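Local coordinates for protein TRAP-type C4-dicarboxylate:H+ symport system substrate-binding component DctP (Shewanella oneidensis, PDB 4MX6) that probably captures succinate and related C4-dicarboxylates in the periplasm and hands them to a TRAP-type transporter for proton-coupled uptake, at residues L56-L61 / K264-A269; E60-R65 / Y70-F75; S103-Y108 / M247-D252. One frame throughout, in Å; residues are numbered along the deposited sequence.

Contact 1: L56-L61 / K264-A269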
loop_
_atom_site.group_PDB
_atom_site.type_symbol
_atom_site.label_atom_id
_atom_site.label_comp_id
_atom_site.label_asym_id
_atom_site.label_seq_id
_atom_site.Cartn_x
_atom_site.Cartn_y
_atom_site.Cartn_z
ATOM N N LEU A 56 12.953 2.406 -9.869
ATOM C CA LEU A 56 14.212 2.285 -10.617
ATOM C C LEU A 56 13.969 2.027 -12.100
ATOM O O LEU A 56 14.705 2.534 -12.940
ATOM C CB LEU A 56 15.079 1.182 -10.017
ATOM C CG LEU A 56 15.746 1.528 -8.681
ATOM C CD1 LEU A 56 16.520 0.330 -8.167
ATOM C CD2 LEU A 56 16.651 2.748 -8.782
ATOM N N LYS A 57 12.939 1.262 -12.445
ATOM C CA LYS A 57 12.626 1.055 -13.855
ATOM C C LYS A 57 12.231 2.375 -14.512
ATOM O O LYS A 57 12.638 2.671 -15.642
ATOM C CB LYS A 57 11.513 0.013 -14.007
ATOM C CG LYS A 57 11.139 -0.311 -15.449
ATOM C CD LYS A 57 12.300 -0.923 -16.230
ATOM C CE LYS A 57 11.859 -1.446 -17.582
ATOM N NZ LYS A 57 12.965 -2.108 -18.304
ATOM N N PHE A 58 11.454 3.185 -13.804
ATOM C CA PHE A 58 11.057 4.501 -14.304
ATOM C C PHE A 58 12.298 5.359 -14.566
ATOM O O PHE A 58 12.427 5.976 -15.632
ATOM C CB PHE A 58 10.088 5.143 -13.312
ATOM C CG PHE A 58 9.674 6.554 -13.654
ATOM C CD1 PHE A 58 9.019 6.857 -14.837
ATOM C CD2 PHE A 58 9.887 7.565 -12.743
ATOM C CE1 PHE A 58 8.631 8.142 -15.109
ATOM C CE2 PHE A 58 9.485 8.854 -13.017
ATOM C CZ PHE A 58 8.859 9.138 -14.198
ATOM N N LYS A 59 13.234 5.375 -13.619
ATOM C CA LYS A 59 14.509 6.057 -13.810
ATOM C C LYS A 59 15.221 5.568 -15.065
ATOM O O LYS A 59 15.692 6.371 -15.869
ATOM C CB LYS A 59 15.392 5.828 -12.584
ATOM C CG LYS A 59 16.827 6.309 -12.729
ATOM C CD LYS A 59 17.641 5.978 -11.491
ATOM C CE LYS A 59 19.093 6.419 -11.599
ATOM N NZ LYS A 59 19.210 7.886 -11.746
ATOM N N GLU A 60 15.322 4.254 -15.225
ATOM C CA GLU A 60 16.036 3.674 -16.351
ATOM C C GLU A 60 15.400 4.082 -17.672
ATOM O O GLU A 60 16.092 4.497 -18.605
ATOM C CB GLU A 60 16.076 2.148 -16.216
ATOM C CG GLU A 60 16.981 1.683 -15.092
ATOM C CD GLU A 60 16.812 0.228 -14.713
ATOM O OE1 GLU A 60 16.235 -0.513 -15.524
ATOM O OE2 GLU A 60 17.281 -0.162 -13.611
ATOM N N LEU A 61 14.076 4.003 -17.745
ATOM C CA LEU A 61 13.381 4.304 -18.991
ATOM C C LEU A 61 13.463 5.784 -19.331
ATOM O O LEU A 61 13.641 6.144 -20.499
ATOM C CB LEU A 61 11.926 3.838 -18.949
ATOM C CG LEU A 61 11.737 2.327 -18.874
ATOM C CD1 LEU A 61 10.256 2.048 -18.939
ATOM C CD2 LEU A 61 12.467 1.615 -19.988
ATOM N N LYS A 264 4.281 13.197 -22.412
ATOM C CA LYS A 264 3.809 11.943 -22.980
ATOM C C LYS A 264 4.852 10.830 -22.876
ATOM O O LYS A 264 4.523 9.699 -22.534
ATOM C CB LYS A 264 3.402 12.162 -24.433
ATOM C CG LYS A 264 2.857 10.929 -25.101
ATOM C CD LYS A 264 2.339 11.237 -26.486
ATOM C CE LYS A 264 1.711 10.013 -27.111
ATOM N NZ LYS A 264 1.139 10.332 -28.420
ATOM N N VAL A 265 6.110 11.145 -23.141
ATOM C CA VAL A 265 7.184 10.167 -23.003
ATOM C C VAL A 265 7.331 9.719 -21.538
ATOM O O VAL A 265 7.464 8.517 -21.242
ATOM C CB VAL A 265 8.521 10.740 -23.524
ATOM C CG1 VAL A 265 9.657 9.760 -23.299
ATOM C CG2 VAL A 265 8.417 11.076 -25.006
ATOM N N ILE A 266 7.299 10.675 -20.614
ATOM C CA ILE A 266 7.403 10.365 -19.192
ATOM C C ILE A 266 6.231 9.491 -18.727
ATOM O O ILE A 266 6.422 8.525 -17.989
ATOM C CB ILE A 266 7.526 11.669 -18.378
ATOM C CG1 ILE A 266 8.864 12.342 -18.695
ATOM C CG2 ILE A 266 7.373 11.388 -16.891
ATOM C CD1 ILE A 266 8.972 13.756 -18.220
ATOM N N LYS A 267 5.024 9.813 -19.185
ATOM C CA LYS A 267 3.841 9.039 -18.813
ATOM C C LYS A 267 3.937 7.609 -19.326
ATOM O O LYS A 267 3.618 6.665 -18.603
ATOM C CB LYS A 267 2.576 9.717 -19.344
ATOM C CG LYS A 267 1.278 8.960 -19.031
ATOM C CD LYS A 267 1.079 8.642 -17.546
ATOM C CE LYS A 267 -0.380 8.320 -17.228
ATOM N NZ LYS A 267 -0.891 7.160 -17.999
ATOM N N GLU A 268 4.398 7.432 -20.560
ATOM C CA GLU A 268 4.526 6.091 -21.111
ATOM C C GLU A 268 5.577 5.288 -20.340
ATOM O O GLU A 268 5.390 4.096 -20.087
ATOM C CB GLU A 268 4.868 6.141 -22.600
ATOM C CG GLU A 268 5.218 4.793 -23.213
ATOM C CD GLU A 268 4.083 3.783 -23.157
ATOM O OE1 GLU A 268 2.904 4.199 -23.114
ATOM O OE2 GLU A 268 4.374 2.564 -23.173
ATOM N N ALA A 269 6.663 5.944 -19.940
ATOM C CA ALA A 269 7.696 5.290 -19.144
ATOM C C ALA A 269 7.115 4.877 -17.793
ATOM O O ALA A 269 7.392 3.781 -17.289
ATOM C CB ALA A 269 8.898 6.215 -18.953
#
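The ring of Phe58 meets helix 260-295 with its edge: Ile266 O lies in the ring plane, 3.6 Å from Phe58 CE1, and Ala269 C sits near the same plane beside CD1. Neither residue covers a ring face; Phe97 meets the ring edge-to-face, and Phe41 of strand 37-42 touches it as well. An aromatic C-H edge turned toward a carbonyl oxygen is likely to be mildly favourable, because the hydrogens carry a slight positive charge. The ring reaches that position because its CG stands anti to the backbone N (chi1 176°), carrying it across the gap between the helices. At its far end, Phe58 CZ packs 3.8 Å from Ile266 CG2, the branch that lies beside the carbonyl carbon of Ile266.

One turn further along, Leu61 and Ala269 face each other, with CA atoms 5.8 Å apart. Their CB atoms touch at 3.8 Å, and Leu61 CD1 continues past the methyl to rest 3.7 Å from Ala269 O, an oxygen hydrogen-bonded to Ser273 OG. The short alanine side chain permits this local approach, although the segment axes stay 9.7 Å apart and run roughly antiparallel, at 142°. Such buried, apolar helix-helix packing joins the first beta-alpha-beta unit to the long helix characteristic of TRAP solute-binding proteins.

Contact 2: E60-R65 / Y70-F75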
loop_
_atom_site.group_PDB
_atom_site.type_symbol
_atom_site.label_atom_id
_atom_site.label_comp_id
_atom_site.label_asym_id
_atom_site.label_seq_id
_atom_site.Cartn_x
_atom_site.Cartn_y
_atom_site.Cartn_z
ATOM N N GLU A 60 15.322 4.254 -15.225
ATOM C CA GLU A 60 16.036 3.674 -16.351
ATOM C C GLU A 60 15.400 4.082 -17.672
ATOM O O GLU A 60 16.092 4.497 -18.605
ATOM C CB GLU A 60 16.076 2.148 -16.216
ATOM C CG GLU A 60 16.981 1.683 -15.092
ATOM C CD GLU A 60 16.812 0.228 -14.713
ATOM O OE1 GLU A 60 16.235 -0.513 -15.524
ATOM O OE2 GLU A 60 17.281 -0.162 -13.611
ATOM N N LEU A 61 14.076 4.003 -17.745
ATOM C CA LEU A 61 13.381 4.304 -18.991
ATOM C C LEU A 61 13.463 5.784 -19.331
ATOM O O LEU A 61 13.641 6.144 -20.499
ATOM C CB LEU A 61 11.926 3.838 -18.949
ATOM C CG LEU A 61 11.737 2.327 -18.874
ATOM C CD1 LEU A 61 10.256 2.048 -18.939
ATOM C CD2 LEU A 61 12.467 1.615 -19.988
ATOM N N VAL A 62 13.318 6.660 -18.338
ATOM C CA VAL A 62 13.396 8.088 -18.628
ATOM C C VAL A 62 14.790 8.435 -19.131
ATOM O O VAL A 62 14.954 9.177 -20.106
ATOM C CB VAL A 62 13.028 8.941 -17.386
ATOM C CG1 VAL A 62 13.405 10.409 -17.592
ATOM C CG2 VAL A 62 11.541 8.813 -17.073
ATOM N N GLU A 63 15.809 7.904 -18.479
ATOM C CA GLU A 63 17.156 8.300 -18.833
ATOM C C GLU A 63 17.571 7.700 -20.182
ATOM O O GLU A 63 18.373 8.294 -20.891
ATOM C CB GLU A 63 18.102 8.007 -17.664
ATOM C CG GLU A 63 17.791 8.982 -16.511
ATOM C CD GLU A 63 18.189 8.490 -15.146
ATOM O OE1 GLU A 63 18.409 7.273 -14.990
ATOM O OE2 GLU A 63 18.325 9.328 -14.221
ATOM N N GLN A 64 17.007 6.547 -20.548
ATOM C CA GLN A 64 17.209 5.980 -21.876
ATOM C C GLN A 64 16.540 6.779 -22.978
ATOM O O GLN A 64 17.113 6.947 -24.048
ATOM C CB GLN A 64 16.635 4.577 -21.943
ATOM C CG GLN A 64 17.427 3.565 -21.160
ATOM C CD GLN A 64 16.612 2.332 -20.849
ATOM O OE1 GLN A 64 15.742 1.938 -21.625
ATOM N NE2 GLN A 64 16.875 1.723 -19.707
ATOM N N ARG A 65 15.315 7.240 -22.729
ATOM C CA ARG A 65 14.475 7.821 -23.774
ATOM C C ARG A 65 14.602 9.330 -23.888
ATOM O O ARG A 65 14.309 9.884 -24.952
ATOM C CB ARG A 65 13.016 7.408 -23.564
ATOM C CG ARG A 65 12.852 5.904 -23.594
ATOM C CD ARG A 65 11.456 5.431 -23.228
ATOM N NE ARG A 65 11.419 3.973 -23.241
ATOM C CZ ARG A 65 10.341 3.231 -23.016
ATOM N NH1 ARG A 65 9.171 3.793 -22.734
ATOM N NH2 ARG A 65 10.441 1.908 -23.068
ATOM N N TYR A 70 16.058 14.900 -19.030
ATOM C CA TYR A 70 15.507 14.610 -17.716
ATOM C C TYR A 70 16.329 13.515 -17.065
ATOM O O TYR A 70 16.855 12.631 -17.739
ATOM C CB TYR A 70 14.038 14.156 -17.814
ATOM C CG TYR A 70 13.130 15.246 -18.313
ATOM C CD1 TYR A 70 12.933 15.449 -19.675
ATOM C CD2 TYR A 70 12.503 16.104 -17.426
ATOM C CE1 TYR A 70 12.129 16.468 -20.140
ATOM C CE2 TYR A 70 11.701 17.119 -17.873
ATOM C CZ TYR A 70 11.512 17.301 -19.233
ATOM O OH TYR A 70 10.709 18.318 -19.696
ATOM N N THR A 71 16.435 13.581 -15.744
ATOM C CA THR A 71 17.025 12.506 -14.965
ATOM C C THR A 71 16.112 12.251 -13.782
ATOM O O THR A 71 15.463 13.177 -13.309
ATOM C CB THR A 71 18.439 12.867 -14.470
ATOM O OG1 THR A 71 19.030 11.727 -13.843
ATOM C CG2 THR A 71 18.396 14.031 -13.493
ATOM N N VAL A 72 16.049 11.005 -13.318
ATOM C CA VAL A 72 15.212 10.654 -12.179
ATOM C C VAL A 72 16.097 10.244 -11.006
ATOM O O VAL A 72 16.905 9.332 -11.146
ATOM C CB VAL A 72 14.255 9.489 -12.508
ATOM C CG1 VAL A 72 13.359 9.182 -11.310
ATOM C CG2 VAL A 72 13.409 9.805 -13.719
ATOM N N SER A 73 15.960 10.933 -9.875
ATOM C CA SER A 73 16.630 10.555 -8.640
ATOM C C SER A 73 15.640 9.818 -7.754
ATOM O O SER A 73 14.560 10.332 -7.472
ATOM C CB SER A 73 17.173 11.786 -7.916
ATOM O OG SER A 73 18.143 12.437 -8.713
ATOM N N VAL A 74 16.020 8.621 -7.324
ATOM C CA VAL A 74 15.147 7.780 -6.520
ATOM C C VAL A 74 15.671 7.712 -5.090
ATOM O O VAL A 74 16.849 7.453 -4.859
ATOM C CB VAL A 74 15.054 6.355 -7.118
ATOM C CG1 VAL A 74 14.220 5.442 -6.236
ATOM C CG2 VAL A 74 14.471 6.399 -8.529
ATOM N N PHE A 75 14.765 7.910 -4.127
ATOM C CA PHE A 75 15.111 7.972 -2.712
ATOM C C PHE A 75 14.268 6.959 -1.951
ATOM O O PHE A 75 13.132 7.257 -1.570
ATOM C CB PHE A 75 14.855 9.384 -2.165
ATOM C CG PHE A 75 15.590 10.462 -2.910
ATOM C CD1 PHE A 75 15.022 11.064 -4.025
ATOM C CD2 PHE A 75 16.843 10.883 -2.499
ATOM C CE1 PHE A 75 15.694 12.052 -4.716
ATOM C CE2 PHE A 75 17.520 11.878 -3.201
ATOM C CZ PHE A 75 16.937 12.451 -4.303
#
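Glu63 and Thr71 bring helix 60-65 and strand 70-75 to a CA separation of 5.7 Å, the two elements running nearly antiparallel (162°) with their axes 7.3 Å apart. The polar part of the contact gathers on one oxygen. Glu63 OE2 accepts the hydroxyl of Thr71, OG1 standing 2.5 Å away on the anti side of the carboxylate, and also the amide of Val72, whose N is 3.0 Å from OE2 in a fairly straight bond (154°) that arrives from well above the carboxylate plane. With CG beside the backbone N (chi1 -70°) and the chain extended beyond it, the glutamate spans the gap to the strand. Lys59, one turn earlier, forms a salt bridge to OE2. Were an alanine to replace Glu63, Thr71 OG1 and Val72 N would probably lose their shared acceptor and Lys59 a neighbouring counter-charge.

Beneath this polar group, Val62 fits against the strand: its CG1 lies 3.8 Å from Tyr70 CB, and Val72 CG2 comes equally close to Val62 CB, the two valines meeting at about a right angle. Strand 70-75 pairs in parallel with strand 37-42, and the helix between them completes a beta-alpha-beta crossover, a building block of the periplasmic binding protein fold.

Contact 3: S103-Y108 / M247-D252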
loop_
_atom_site.group_PDB
_atom_site.type_symbol
_atom_site.label_atom_id
_atom_site.label_comp_id
_atom_site.label_asym_id
_atom_site.label_seq_id
_atom_site.Cartn_x
_atom_site.Cartn_y
_atom_site.Cartn_z
ATOM N N SER A 103 -4.186 3.729 1.557
ATOM C CA SER A 103 -4.649 4.022 2.904
ATOM C C SER A 103 -4.258 5.404 3.410
ATOM O O SER A 103 -4.737 5.829 4.458
ATOM C CB SER A 103 -4.038 3.022 3.891
ATOM O OG SER A 103 -4.126 1.692 3.424
ATOM N N LYS A 104 -3.376 6.102 2.700
ATOM C CA LYS A 104 -2.696 7.269 3.269
ATOM C C LYS A 104 -3.149 8.603 2.675
ATOM O O LYS A 104 -2.428 9.595 2.734
ATOM C CB LYS A 104 -1.165 7.094 3.146
ATOM C CG LYS A 104 -0.629 5.948 4.023
ATOM C CD LYS A 104 0.841 5.659 3.810
ATOM C CE LYS A 104 1.280 4.455 4.639
ATOM N NZ LYS A 104 2.654 3.998 4.302
ATOM N N PHE A 105 -4.355 8.626 2.113
ATOM C CA PHE A 105 -4.853 9.799 1.398
ATOM C C PHE A 105 -5.994 10.549 2.091
ATOM O O PHE A 105 -6.563 11.467 1.497
ATOM C CB PHE A 105 -5.285 9.385 -0.009
ATOM C CG PHE A 105 -4.132 9.076 -0.935
ATOM C CD1 PHE A 105 -3.417 10.098 -1.530
ATOM C CD2 PHE A 105 -3.778 7.771 -1.233
ATOM C CE1 PHE A 105 -2.368 9.829 -2.404
ATOM C CE2 PHE A 105 -2.725 7.503 -2.103
ATOM C CZ PHE A 105 -2.038 8.535 -2.697
ATOM N N GLU A 106 -6.324 10.195 3.331
ATOM C CA GLU A 106 -7.512 10.743 3.993
ATOM C C GLU A 106 -7.518 12.261 4.159
ATOM O O GLU A 106 -8.583 12.861 4.296
ATOM C CB GLU A 106 -7.757 10.071 5.353
ATOM C CG GLU A 106 -8.224 8.631 5.195
ATOM C CD GLU A 106 -8.424 7.871 6.510
ATOM O OE1 GLU A 106 -8.055 8.407 7.577
ATOM O OE2 GLU A 106 -8.940 6.715 6.470
ATOM N N ARG A 107 -6.352 12.890 4.185
ATOM C CA ARG A 107 -6.333 14.340 4.288
ATOM C C ARG A 107 -6.813 15.010 3.011
ATOM O O ARG A 107 -7.152 16.186 3.029
ATOM C CB ARG A 107 -4.946 14.867 4.621
ATOM C CG ARG A 107 -4.965 16.379 4.755
ATOM C CD ARG A 107 -3.692 16.917 5.325
ATOM N NE ARG A 107 -2.562 16.525 4.505
ATOM C CZ ARG A 107 -1.294 16.658 4.866
ATOM N NH1 ARG A 107 -0.994 17.176 6.051
ATOM N NH2 ARG A 107 -0.330 16.265 4.043
ATOM N N TYR A 108 -6.832 14.265 1.910
ATOM C CA TYR A 108 -7.146 14.831 0.596
ATOM C C TYR A 108 -8.459 14.320 -0.007
ATOM O O TYR A 108 -9.096 15.026 -0.784
ATOM C CB TYR A 108 -5.967 14.613 -0.363
ATOM C CG TYR A 108 -4.719 15.289 0.137
ATOM C CD1 TYR A 108 -4.518 16.648 -0.056
ATOM C CD2 TYR A 108 -3.753 14.583 0.831
ATOM C CE1 TYR A 108 -3.388 17.279 0.429
ATOM C CE2 TYR A 108 -2.627 15.201 1.316
ATOM C CZ TYR A 108 -2.441 16.548 1.112
ATOM O OH TYR A 108 -1.298 17.157 1.604
ATOM N N MET A 247 -1.246 4.281 -5.063
ATOM C CA MET A 247 -1.510 5.175 -6.197
ATOM C C MET A 247 -0.242 5.960 -6.493
ATOM O O MET A 247 0.294 6.623 -5.610
ATOM C CB MET A 247 -2.673 6.139 -5.929
ATOM C CG MET A 247 -3.117 6.833 -7.201
ATOM S SD MET A 247 -4.470 8.019 -6.995
ATOM C CE MET A 247 -5.786 6.914 -6.505
ATOM N N VAL A 248 0.245 5.858 -7.727
ATOM C CA VAL A 248 1.360 6.673 -8.189
ATOM C C VAL A 248 0.795 8.050 -8.546
ATOM O O VAL A 248 -0.141 8.154 -9.345
ATOM C CB VAL A 248 2.066 6.032 -9.392
ATOM C CG1 VAL A 248 3.244 6.884 -9.834
ATOM C CG2 VAL A 248 2.495 4.597 -9.073
ATOM N N VAL A 249 1.324 9.085 -7.903
ATOM C CA VAL A 249 0.809 10.438 -8.058
ATOM C C VAL A 249 1.908 11.454 -8.315
ATOM O O VAL A 249 3.068 11.249 -7.974
ATOM C CB VAL A 249 0.015 10.897 -6.806
ATOM C CG1 VAL A 249 -1.217 10.022 -6.586
ATOM C CG2 VAL A 249 0.873 10.882 -5.562
ATOM N N THR A 250 1.498 12.562 -8.915
ATOM C CA THR A 250 2.333 13.745 -9.050
ATOM C C THR A 250 1.507 14.967 -8.655
ATOM O O THR A 250 0.328 14.843 -8.311
ATOM C CB THR A 250 2.912 13.884 -10.486
ATOM O OG1 THR A 250 3.860 14.954 -10.539
ATOM C CG2 THR A 250 1.844 14.157 -11.521
ATOM N N SER A 251 2.113 16.147 -8.689
ATOM C CA SER A 251 1.354 17.372 -8.467
ATOM C C SER A 251 0.885 17.934 -9.797
ATOM O O SER A 251 1.566 17.824 -10.823
ATOM C CB SER A 251 2.157 18.429 -7.708
ATOM O OG SER A 251 3.202 18.958 -8.506
ATOM N N ASP A 252 -0.275 18.566 -9.772
ATOM C CA ASP A 252 -0.800 19.224 -10.940
ATOM C C ASP A 252 0.187 20.265 -11.449
ATOM O O ASP A 252 0.386 20.396 -12.656
ATOM C CB ASP A 252 -2.132 19.865 -10.578
ATOM C CG ASP A 252 -2.834 20.439 -11.759
ATOM O OD1 ASP A 252 -3.219 19.642 -12.648
ATOM O OD2 ASP A 252 -3.002 21.678 -11.789
#
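Phe105 carries the whole of the close packing here, sending its ring toward strand 243-251 across a backbone gap of 9.5 Å between its own CA and that of Met247. The ring tip does the touching: Phe105 CE2 lies 4.1 Å from Met247 CB, and CZ is 4.2 Å from Val249 CG1, both partners approaching obliquely. Met247 CG is anti to the backbone N (chi1 -168°), and the chain beyond brings SD to 5.4 Å from the centroid of the Phe105 ring, 26° off its normal. This is a Met-aromatic contact, set within the periplasmic binding protein fold where a loop after helix 86-91 packs on a strand paired with strand 148-158. Leu87 and Met143 add further apolar contacts to the ring.

The rest of the loop departs from the strand. A backbone bond from Tyr108 N to Phe105 O, 2.8 Å long, turns the chain, and on the exposed side Arg107 folds back so that its CG lies over the centre of the Tyr108 ring. Before the phenylalanine, the extended chain of Lys104 diverges from the Phe105 ring and leads to the ligand site; its NZ forms a salt bridge with Asp83 and a hydrogen bond with the bound succinate.

How the contacts relate
Contacts 1 and 2 meet on helix 50-65, share Glu60 and Leu61, and have centres 7 Å apart. Lys59 of the first segment reaches Val72 O of contact 2, and Phe58 packs on the same valine, so helix 50-65 packs on strand 70-75 and beside helix 260-295, which itself reaches the small parallel sheet. Contact 3 lies about 20 Å from contact 1 and 22 Å from contact 2, centre to centre, touching neither. Along the chain, contact 2 closes before contact 3 opens, and contact 3 is nested inside the loop closed by contact 1. The first two thus tie the beta-alpha-beta unit to helix 260-295, while the third holds Lys104 of the succinate site.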